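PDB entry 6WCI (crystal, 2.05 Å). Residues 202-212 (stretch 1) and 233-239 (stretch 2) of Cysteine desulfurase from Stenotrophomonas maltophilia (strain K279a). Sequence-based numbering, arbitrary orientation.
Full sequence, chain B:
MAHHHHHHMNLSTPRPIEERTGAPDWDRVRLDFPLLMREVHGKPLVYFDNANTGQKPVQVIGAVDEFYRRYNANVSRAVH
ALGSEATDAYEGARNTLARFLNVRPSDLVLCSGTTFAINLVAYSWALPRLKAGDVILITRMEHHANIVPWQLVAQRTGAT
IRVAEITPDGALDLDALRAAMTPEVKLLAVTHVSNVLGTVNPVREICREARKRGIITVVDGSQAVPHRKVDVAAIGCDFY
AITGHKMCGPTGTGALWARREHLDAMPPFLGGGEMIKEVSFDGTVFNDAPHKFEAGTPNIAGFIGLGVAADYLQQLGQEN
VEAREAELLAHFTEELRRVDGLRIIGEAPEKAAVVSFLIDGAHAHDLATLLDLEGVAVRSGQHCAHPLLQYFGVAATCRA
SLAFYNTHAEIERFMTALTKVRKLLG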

# COMPACT_ATOMS: atom_id res chain seq x y z
N PRO B 202 -17.11 -24.35 -4.89
CA PRO B 202 -16.23 -25.32 -5.56
C PRO B 202 -15.42 -24.68 -6.67
O PRO B 202 -15.69 -24.90 -7.86
CB PRO B 202 -17.20 -26.38 -6.09
CG PRO B 202 -18.50 -25.66 -6.24
CD PRO B 202 -18.54 -24.61 -5.17
N VAL B 203 -14.41 -23.88 -6.31
CA VAL B 203 -13.69 -23.12 -7.32
C VAL B 203 -12.98 -24.04 -8.30
O VAL B 203 -12.87 -23.73 -9.49
CB VAL B 203 -12.73 -22.12 -6.65
CG1 VAL B 203 -13.52 -21.04 -5.93
CG2 VAL B 203 -11.80 -22.83 -5.68
N ARG B 204 -12.51 -25.20 -7.83
CA ARG B 204 -11.81 -26.13 -8.72
C ARG B 204 -12.73 -26.61 -9.84
O ARG B 204 -12.38 -26.53 -11.03
CB ARG B 204 -11.26 -27.30 -7.92
CG ARG B 204 -10.31 -28.21 -8.68
CD ARG B 204 -10.12 -29.50 -7.89
NE ARG B 204 -8.71 -29.80 -7.66
CZ ARG B 204 -8.02 -30.73 -8.31
NH1 ARG B 204 -8.61 -31.47 -9.24
NH2 ARG B 204 -6.74 -30.92 -8.03
N GLU B 205 -13.93 -27.10 -9.48
CA GLU B 205 -14.90 -27.48 -10.50
C GLU B 205 -15.24 -26.31 -11.42
O GLU B 205 -15.20 -26.44 -12.65
CB GLU B 205 -16.17 -28.03 -9.82
N ILE B 206 -15.52 -25.14 -10.83
CA ILE B 206 -15.92 -23.97 -11.61
C ILE B 206 -14.83 -23.57 -12.59
O ILE B 206 -15.10 -23.33 -13.77
CB ILE B 206 -16.28 -22.81 -10.66
CG1 ILE B 206 -17.61 -23.10 -9.96
CG2 ILE B 206 -16.32 -21.49 -11.41
CD1 ILE B 206 -17.73 -22.45 -8.60
N CYS B 207 -13.58 -23.48 -12.13
CA CYS B 207 -12.51 -23.03 -13.00
C CYS B 207 -12.22 -24.03 -14.11
O CYS B 207 -11.85 -23.63 -15.21
CB CYS B 207 -11.25 -22.77 -12.19
SG CYS B 207 -11.42 -21.33 -11.15
N ARG B 208 -12.38 -25.33 -13.83
CA ARG B 208 -12.21 -26.31 -14.89
C ARG B 208 -13.26 -26.13 -15.98
O ARG B 208 -12.97 -26.24 -17.17
CB ARG B 208 -12.27 -27.73 -14.33
CG ARG B 208 -12.27 -28.81 -15.40
CD ARG B 208 -12.72 -30.15 -14.87
NE ARG B 208 -14.08 -30.10 -14.32
CZ ARG B 208 -14.38 -30.32 -13.04
NH1 ARG B 208 -13.42 -30.61 -12.17
NH2 ARG B 208 -15.64 -30.25 -12.63
N GLU B 209 -14.51 -25.85 -15.58
CA GLU B 209 -15.57 -25.66 -16.55
C GLU B 209 -15.42 -24.32 -17.26
O GLU B 209 -15.70 -24.20 -18.45
CB GLU B 209 -16.93 -25.78 -15.87
CG GLU B 209 -18.11 -25.72 -16.81
CD GLU B 209 -18.12 -26.84 -17.84
OE1 GLU B 209 -17.80 -27.99 -17.47
OE2 GLU B 209 -18.43 -26.55 -19.02
N ALA B 210 -14.95 -23.30 -16.54
CA ALA B 210 -14.70 -22.02 -17.19
C ALA B 210 -13.60 -22.15 -18.23
O ALA B 210 -13.77 -21.72 -19.38
CB ALA B 210 -14.33 -20.96 -16.14
N ARG B 211 -12.48 -22.79 -17.86
CA ARG B 211 -11.38 -22.96 -18.81
C ARG B 211 -11.82 -23.75 -20.04
O ARG B 211 -11.30 -23.53 -21.14
CB ARG B 211 -10.20 -23.66 -18.13
CG ARG B 211 -8.93 -23.67 -18.98
CD ARG B 211 -7.69 -24.04 -18.16
NE ARG B 211 -7.62 -23.26 -16.93
CZ ARG B 211 -7.19 -22.00 -16.86
NH1 ARG B 211 -6.78 -21.38 -17.96
NH2 ARG B 211 -7.17 -21.37 -15.70
N LYS B 212 -12.77 -24.66 -19.88
CA LYS B 212 -13.26 -25.42 -21.02
C LYS B 212 -13.99 -24.52 -22.01
O LYS B 212 -14.02 -24.82 -23.21
CB LYS B 212 -14.16 -26.56 -20.53
CG LYS B 212 -14.21 -27.76 -21.46
CD LYS B 212 -14.77 -29.00 -20.75
CE LYS B 212 -16.28 -29.11 -20.92
NZ LYS B 212 -16.78 -30.46 -20.52
N ALA B 233 -2.46 -23.46 -6.89
CA ALA B 233 -2.12 -24.00 -8.21
C ALA B 233 -3.08 -25.10 -8.62
O ALA B 233 -3.43 -25.22 -9.79
CB ALA B 233 -0.68 -24.51 -8.22
N ALA B 234 -3.51 -25.92 -7.65
CA ALA B 234 -4.44 -27.00 -7.95
C ALA B 234 -5.85 -26.51 -8.24
O ALA B 234 -6.69 -27.31 -8.66
CB ALA B 234 -4.46 -28.00 -6.79
N ILE B 235 -6.13 -25.23 -8.01
CA ILE B 235 -7.46 -24.73 -8.33
C ILE B 235 -7.64 -24.65 -9.84
O ILE B 235 -8.72 -24.93 -10.37
CB ILE B 235 -7.70 -23.37 -7.65
CG1 ILE B 235 -7.63 -23.50 -6.13
CG2 ILE B 235 -9.07 -22.82 -8.04
CD1 ILE B 235 -7.99 -22.23 -5.38
N GLY B 236 -6.58 -24.29 -10.57
CA GLY B 236 -6.69 -24.15 -12.00
C GLY B 236 -7.34 -22.86 -12.45
O GLY B 236 -7.92 -22.82 -13.54
N CYS B 237 -7.26 -21.82 -11.64
CA CYS B 237 -7.79 -20.51 -12.00
C CYS B 237 -6.72 -19.72 -12.75
O CYS B 237 -5.55 -20.11 -12.80
CB CYS B 237 -8.26 -19.76 -10.76
SG CYS B 237 -6.98 -19.50 -9.48
N ASP B 238 -7.13 -18.59 -13.35
CA ASP B 238 -6.17 -17.70 -14.01
C ASP B 238 -5.56 -16.66 -13.07
O ASP B 238 -4.43 -16.21 -13.31
CB ASP B 238 -6.85 -16.99 -15.18
CG ASP B 238 -7.36 -17.95 -16.22
OD1 ASP B 238 -6.52 -18.48 -17.00
OD2 ASP B 238 -8.59 -18.22 -16.23
N PHE B 239 -6.29 -16.25 -12.04
CA PHE B 239 -5.87 -15.19 -11.11
C PHE B 239 -6.49 -15.48 -9.75
O PHE B 239 -7.68 -15.77 -9.68
CB PHE B 239 -6.37 -13.81 -11.54
CG PHE B 239 -5.87 -13.35 -12.88
CD1 PHE B 239 -4.66 -12.66 -12.99
CD2 PHE B 239 -6.62 -13.55 -14.01
CE1 PHE B 239 -4.21 -12.22 -14.23
CE2 PHE B 239 -6.19 -13.11 -15.25
CZ PHE B 239 -4.98 -12.44 -15.36
O HOH W 1 -9.54 -26.64 -12.27
O HOH W 2 -10.41 -21.13 -15.00

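The apolar centre of this contact is built around Ile235. Ile235 CG2 lies 3.6 Å from CG2 of Val203, a methyl-to-methyl van der Waals contact. The same CG2 of Ile235 is 4.2 Å from SG of Cys207, a looser approach. Cys207 SG also meets CB of Cys237 at 3.6 Å. That is packing of sulfur against carbon. The CA-to-CB bond of Cys237 points away from the helix overall, yet its CB still touches. All four of these residues are buried.

Val203, Cys207 and Arg211 follow one another at intervals of four, about one helical turn, so they line one side of the helix. Each directs its CA-to-CB bond toward stretch 2. The helix runs from Val203, with Pro202 at the N-cap position. Regular i to i+4 backbone bonds hold it, among them Ile206 N to Pro202 O at 3.0 Å and Arg211 N to Cys207 O at 2.9 Å.

Stretch 2 begins as the end of a weakly bonded helix and then turns into loop. The backbones come close. CA of Arg204 is 4.6 Å from CA of Ile235, and CA of Cys207 is 5.4 Å from CA of Cys237. Gly236 leaves the helical conformation with positive phi. At these backbone angles a CB would be jammed against the carbonyl O of the preceding residue, which by itself calls for glycine. Gly236 O sits 3.6 Å from CB of Cys207.

Water extends the backbone contact. Water 1 donates to Arg204 O at 3.1 Å and to Ile235 O at 2.7 Å, so it bridges two carbonyls that cannot bond to each other. Near Arg204 the side chain adds mainly packing: Arg204 NH2 is 3.9 Å from CB of Ala234. Arg204 NE is 3.4 Å from Ala234 O, but the angle is too poor for a hydrogen bond.

The polar edge belongs to Arg211. Its extended chi1 and chi2, both t, help carry the guanidinium to the loop. Arg211 NH2 donates to Gly236 O at 2.7 Å, and the angle of 172° makes this a nearly straight bond. Arg211 NE gives the same Gly236 O a weak bond at 3.4 Å. Arg211 NH1 forms a salt bridge with OD1 of Asp238 at 3.1 Å, and Arg211 NH2 adds a weak bond to that OD1 at 3.2 Å. Both acceptors lie at the guanidinium edge, near its plane, where the N-H groups point. One cation thus serves a backbone carbonyl and a carboxylate. Asp238 is also hydrogen-bonded elsewhere in the structure.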